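Local coordinates for PhnB protein (Bacillus cereus, PDB 3OMS), which is of unknown function but, as a PhnB-like member of the glyoxalase superfamily, may act as a 3-demethylubiquinone-9 3-methyltransferase, at residues 95-98 with 99-103. Residues are numbered along the deposited sequence; the frame is centred on the assembly and turned at random.
Sequences IDTV and FHKLA
V98 and L102, one turn apart on the amphipathic helix 92-103, lie side by side and point the same way, on the face that packs against the sheet. The helix follows strand 83-89 and packs on the mixed sheet formed by strands 83-89, 131-136, 121-125 and 107-111, in a protein of the glyoxalase family. V98 sets its CG1 anti to the backbone N (chi1 -177°), which brings that methyl to 3.7 Å from CD1 of L102. Branching at CB suits V98, since one methyl can follow the helix to L102 while the side chain still rests on the sheet. On this buried face I95, V98 and the flat, bulky ring of F99 all meet L134 of strand 131-136, F99 also packs among L124, I108 and L112, and L102, a longer chain, touches W132 and L124 as well as L31 in a loop.

On the more exposed side, T97 and K101 form a second pair running alongside each other. The outer methylenes CD and CE of the extended K101 chain pass the methyl of T97, whose CG2 is 3.9 Å from CE. Nearer the backbone, CG of K101 lies 3.4 Å from T97 O, so the apolar part of this long side chain lines the turn before it. The polar groups of this face look outside the turn, the hydroxyl of T97 back along the helix to the carbonyl of E93 and D96 to a salt bridge with K120.

Successive i to i+4 backbone bonds hold these rows in step: F99 N to I95 O, H100 N to D96 O, K101 N to T97 O and L102 N to V98 O. In the last of these, L102 N is 3.0 Å from V98 O. The side chain of L102 covers that same carbonyl, its CG 3.4 Å from V98 O.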
loop_
_atom_site.group_PDB
_atom_site.type_symbol
_atom_site.label_atom_id
_atom_site.label_comp_id
_atom_site.label_asym_id
_atom_site.label_seq_id
_atom_site.Cartn_x
_atom_site.Cartn_y
_atom_site.Cartn_z
ATOM N N ILE A 95 -6.341 2.652 -19.877
ATOM C CA ILE A 95 -5.022 2.972 -19.320
ATOM C C ILE A 95 -4.638 4.409 -19.694
ATOM O O ILE A 95 -4.135 5.178 -18.848
ATOM C CB ILE A 95 -3.906 1.926 -19.674
ATOM C CG1 ILE A 95 -2.630 2.270 -18.866
ATOM C CG2 ILE A 95 -3.574 1.893 -21.213
ATOM C CD1 ILE A 95 -1.533 1.146 -18.787
ATOM N N ASP A 96 -4.941 4.800 -20.933
ATOM C CA ASP A 96 -4.666 6.164 -21.423
ATOM C C ASP A 96 -5.398 7.195 -20.584
ATOM O O ASP A 96 -4.806 8.201 -20.154
ATOM C CB ASP A 96 -5.078 6.329 -22.903
ATOM C CG ASP A 96 -4.138 5.613 -23.855
ATOM O OD1 ASP A 96 -2.994 5.236 -23.476
ATOM O OD2 ASP A 96 -4.549 5.406 -25.019
ATOM N N THR A 97 -6.674 6.933 -20.320
ATOM C CA THR A 97 -7.500 7.855 -19.553
ATOM C C THR A 97 -7.086 7.944 -18.098
ATOM O O THR A 97 -6.955 9.041 -17.582
ATOM C CB THR A 97 -8.985 7.478 -19.594
ATOM O OG1 THR A 97 -9.421 7.499 -20.948
ATOM C CG2 THR A 97 -9.797 8.510 -18.815
ATOM N N VAL A 98 -6.889 6.810 -17.427
ATOM C CA VAL A 98 -6.556 6.842 -16.024
ATOM C C VAL A 98 -5.158 7.434 -15.805
ATOM O O VAL A 98 -4.940 8.206 -14.876
ATOM C CB VAL A 98 -6.602 5.440 -15.377
ATOM C CG1 VAL A 98 -6.319 5.527 -13.926
ATOM C CG2 VAL A 98 -7.945 4.759 -15.593
ATOM N N PHE A 99 -4.202 7.045 -16.625
ATOM C CA PHE A 99 -2.850 7.589 -16.488
ATOM C C PHE A 99 -2.858 9.133 -16.570
ATOM O O PHE A 99 -2.278 9.805 -15.715
ATOM C CB PHE A 99 -1.908 6.997 -17.541
ATOM C CG PHE A 99 -0.459 7.310 -17.297
ATOM C CD1 PHE A 99 0.304 6.503 -16.461
ATOM C CD2 PHE A 99 0.150 8.406 -17.906
ATOM C CE1 PHE A 99 1.642 6.775 -16.245
ATOM C CE2 PHE A 99 1.493 8.698 -17.663
ATOM C CZ PHE A 99 2.220 7.901 -16.860
ATOM N N HIS A 100 -3.505 9.661 -17.605
ATOM C CA HIS A 100 -3.569 11.110 -17.884
ATOM C C HIS A 100 -4.223 11.843 -16.723
ATOM O O HIS A 100 -3.778 12.896 -16.323
ATOM C CB HIS A 100 -4.326 11.338 -19.197
ATOM C CG HIS A 100 -4.672 12.763 -19.496
ATOM N ND1 HIS A 100 -3.729 13.714 -19.820
ATOM C CD2 HIS A 100 -5.875 13.379 -19.578
ATOM C CE1 HIS A 100 -4.340 14.856 -20.078
ATOM N NE2 HIS A 100 -5.641 14.676 -19.942
ATOM N N LYS A 101 -5.269 11.237 -16.166
ATOM C CA LYS A 101 -5.926 11.857 -15.038
ATOM C C LYS A 101 -4.998 11.901 -13.820
ATOM O O LYS A 101 -4.889 12.934 -13.157
ATOM C CB LYS A 101 -7.256 11.143 -14.720
ATOM C CG LYS A 101 -8.385 11.508 -15.744
ATOM C CD LYS A 101 -9.663 10.782 -15.388
ATOM C CE LYS A 101 -10.932 11.127 -16.207
ATOM N NZ LYS A 101 -11.981 10.108 -15.653
ATOM N N LEU A 102 -4.371 10.765 -13.505
ATOM C CA LEU A 102 -3.463 10.653 -12.335
ATOM C C LEU A 102 -2.198 11.506 -12.480
ATOM O O LEU A 102 -1.632 11.971 -11.480
ATOM C CB LEU A 102 -3.078 9.176 -12.114
ATOM C CG LEU A 102 -4.109 8.218 -11.542
ATOM C CD1 LEU A 102 -3.604 6.753 -11.710
ATOM C CD2 LEU A 102 -4.382 8.548 -10.066
ATOM N N ALA A 103 -1.759 11.714 -13.731
ATOM C CA ALA A 103 -0.589 12.548 -14.014
ATOM C C ALA A 103 -0.795 14.048 -13.741
ATOM O O ALA A 103 0.206 14.769 -13.656
ATOM C CB ALA A 103 -0.132 12.354 -15.529
#